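Local coordinates for protein UL144 (Macacine herpesvirus 1, PDB 6NYP) that probably binds a partner protein as a viral TNF-receptor-like ectodomain, at residues F[7-11]-F[47-51]. Residues are numbered along the deposited sequence; the frame is centred on the assembly and turned at random.
Sequences EVQLG and GLYQC
L48 reaches across to strand 8-9 and to L10 just after it with both branches of its isobutyl group, a worked example of a small apolar contact made by a few branch atoms. CD2 meets CG2 of V8 at 3.6 Å, the two side chains lying alongside each other and running in opposite senses. The second branch, CD1, lies 3.8 Å from the backbone O of Q9 and 4.0 Å from CD2 of L10. V8 can offer this methyl because its CG2 stands anti to the backbone N, leaving CG1 between N and the carbonyl carbon. Y49 adds a second set of contacts, all to L10: its OH comes to 3.1 Å from the O of L10, while CD2 of L10 approaches the ring obliquely, 4.3 Å from CZ. Within the same segment, CB of L48 lies over one face of that ring, toward its rim. The area buried, 178 Å² over both sides, is small, as is common in elongated TNF-receptor-type modules, where disulfides and short strands take much of the place of a hydrophobic core. Here the loop between strands 43-45 and 51-53, part of a TNFR/NGFR cysteine-rich region, meets the first strand, 8-9, and the residue that follows it. Around this first shell, V8 shares backbone hydrogen bonds with C15 in the antiparallel pair of strands 8-9 and 14-15, and L48 is backbone-bonded to V24. V24, on strand 22-26, also touches the side chains of both L10 and Y49, and C51, at the start of strand 51-53, is joined to C39 by a disulfide.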
ATOM      1  N   GLU F   7      -8.453  -5.953   1.909  1.00 81.71           N
ATOM      2  CA  GLU F   7      -7.310  -6.683   2.534  1.00 80.07           C
ATOM      3  C   GLU F   7      -7.092  -8.015   1.813  1.00 80.32           C
ATOM      4  O   GLU F   7      -7.888  -8.347   0.917  1.00 79.15           O
ATOM      5  CB  GLU F   7      -7.549  -6.975   4.019  1.00 79.96           C
ATOM      6  CG  GLU F   7      -8.177  -5.829   4.786  1.00 80.67           C
ATOM      7  CD  GLU F   7      -8.320  -6.103   6.272  1.00 83.05           C
ATOM      8  OE1 GLU F   7      -7.442  -5.643   7.032  1.00 83.41           O
ATOM      9  OE2 GLU F   7      -9.301  -6.785   6.667  1.00 82.97           O
ATOM     10  N   VAL F   8      -6.051  -8.742   2.224  1.00 79.57           N
ATOM     11  CA  VAL F   8      -5.674 -10.098   1.727  1.00 77.60           C
ATOM     12  C   VAL F   8      -5.192 -10.918   2.929  1.00 77.60           C
ATOM     13  O   VAL F   8      -4.463 -10.352   3.765  1.00 72.47           O
ATOM     14  CB  VAL F   8      -4.604 -10.003   0.622  1.00 77.10           C
ATOM     15  CG1 VAL F   8      -3.372  -9.226   1.069  1.00 78.69           C
ATOM     16  CG2 VAL F   8      -4.215 -11.372   0.093  1.00 81.04           C
ATOM     17  N   GLN F   9      -5.626 -12.179   3.036  1.00 82.38           N
ATOM     18  CA  GLN F   9      -5.144 -13.138   4.068  1.00 85.80           C
ATOM     19  C   GLN F   9      -3.712 -13.533   3.713  1.00 86.48           C
ATOM     20  O   GLN F   9      -3.513 -14.058   2.603  1.00 87.02           O
ATOM     21  CB  GLN F   9      -6.021 -14.394   4.152  1.00 87.63           C
ATOM     22  CG  GLN F   9      -7.021 -14.369   5.301  1.00 95.23           C
ATOM     23  CD  GLN F   9      -7.212 -15.703   5.982  1.00 99.31           C
ATOM     24  OE1 GLN F   9      -7.147 -16.756   5.353  1.00103.40           O
ATOM     25  NE2 GLN F   9      -7.458 -15.665   7.283  1.00106.78           N
ATOM     26  N   LEU F  10      -2.755 -13.283   4.610  1.00 82.73           N
ATOM     27  CA  LEU F  10      -1.335 -13.673   4.402  1.00 89.27           C
ATOM     28  C   LEU F  10      -1.018 -14.943   5.205  1.00 95.76           C
ATOM     29  O   LEU F  10      -0.834 -16.000   4.562  1.00109.63           O
ATOM     30  CB  LEU F  10      -0.418 -12.496   4.742  1.00 88.13           C
ATOM     31  CG  LEU F  10      -0.432 -11.339   3.736  1.00 81.04           C
ATOM     32  CD1 LEU F  10       0.699 -10.359   4.006  1.00 84.36           C
ATOM     33  CD2 LEU F  10      -0.351 -11.835   2.300  1.00 81.23           C
ATOM     34  N   GLY F  11      -0.999 -14.879   6.539  1.00 92.68           N
ATOM     35  CA  GLY F  11      -1.015 -16.088   7.387  1.00 96.64           C
ATOM     36  C   GLY F  11      -2.442 -16.421   7.791  1.00 98.45           C
ATOM     37  O   GLY F  11      -3.285 -16.594   6.887  1.00 96.42           O
ATOM     38  N   GLY F  47       1.962 -16.196  -7.304  1.00 93.91           N
ATOM     39  CA  GLY F  47       1.125 -16.240  -6.091  1.00 93.58           C
ATOM     40  C   GLY F  47       1.136 -14.885  -5.412  1.00 88.76           C
ATOM     41  O   GLY F  47       1.307 -13.874  -6.113  1.00 91.58           O
ATOM     42  N   LEU F  48       0.978 -14.861  -4.089  1.00 81.53           N
ATOM     43  CA  LEU F  48       1.195 -13.640  -3.265  1.00 81.03           C
ATOM     44  C   LEU F  48       2.696 -13.326  -3.233  1.00 80.49           C
ATOM     45  O   LEU F  48       3.054 -12.131  -3.201  1.00 79.14           O
ATOM     46  CB  LEU F  48       0.640 -13.868  -1.857  1.00 76.88           C
ATOM     47  CG  LEU F  48      -0.883 -13.985  -1.765  1.00 78.42           C
ATOM     48  CD1 LEU F  48      -1.311 -14.552  -0.420  1.00 81.61           C
ATOM     49  CD2 LEU F  48      -1.563 -12.644  -2.016  1.00 78.33           C
ATOM     50  N   TYR F  49       3.543 -14.361  -3.276  1.00 82.17           N
ATOM     51  CA  TYR F  49       4.947 -14.335  -2.780  1.00 82.15           C
ATOM     52  C   TYR F  49       5.978 -14.621  -3.890  1.00 86.28           C
ATOM     53  O   TYR F  49       7.181 -14.411  -3.619  1.00 86.74           O
ATOM     54  CB  TYR F  49       5.117 -15.370  -1.661  1.00 75.16           C
ATOM     55  CG  TYR F  49       4.136 -15.284  -0.516  1.00 69.63           C
ATOM     56  CD1 TYR F  49       4.269 -14.321   0.471  1.00 68.18           C
ATOM     57  CD2 TYR F  49       3.089 -16.187  -0.399  1.00 66.87           C
ATOM     58  CE1 TYR F  49       3.369 -14.235   1.523  1.00 69.14           C
ATOM     59  CE2 TYR F  49       2.200 -16.136   0.662  1.00 67.14           C
ATOM     60  CZ  TYR F  49       2.332 -15.148   1.622  1.00 68.68           C
ATOM     61  OH  TYR F  49       1.442 -15.076   2.655  1.00 72.47           O
ATOM     62  N   GLN F  50       5.566 -15.107  -5.071  1.00 87.81           N
ATOM     63  CA  GLN F  50       6.496 -15.606  -6.127  1.00 93.13           C
ATOM     64  C   GLN F  50       6.451 -14.696  -7.366  1.00 86.43           C
ATOM     65  O   GLN F  50       5.343 -14.327  -7.783  1.00 84.60           O
ATOM     66  CB  GLN F  50       6.146 -17.048  -6.523  1.00 97.33           C
ATOM     67  CG  GLN F  50       6.996 -18.134  -5.861  1.00103.65           C
ATOM     68  CD  GLN F  50       6.491 -18.600  -4.515  1.00102.94           C
ATOM     69  OE1 GLN F  50       5.299 -18.563  -4.205  1.00106.94           O
ATOM     70  NE2 GLN F  50       7.416 -19.074  -3.702  1.00 90.10           N
ATOM     71  N   CYS F  51       7.616 -14.378  -7.936  1.00 84.95           N
ATOM     72  CA  CYS F  51       7.780 -13.896  -9.337  1.00 88.30           C
ATOM     73  C   CYS F  51       8.153 -15.088 -10.230  1.00 87.46           C
ATOM     74  O   CYS F  51       9.247 -15.655 -10.020  1.00 85.69           O
ATOM     75  CB  CYS F  51       8.877 -12.844  -9.476  1.00 90.51           C
ATOM     76  SG  CYS F  51       8.720 -11.435  -8.350  1.00 97.64           S
TER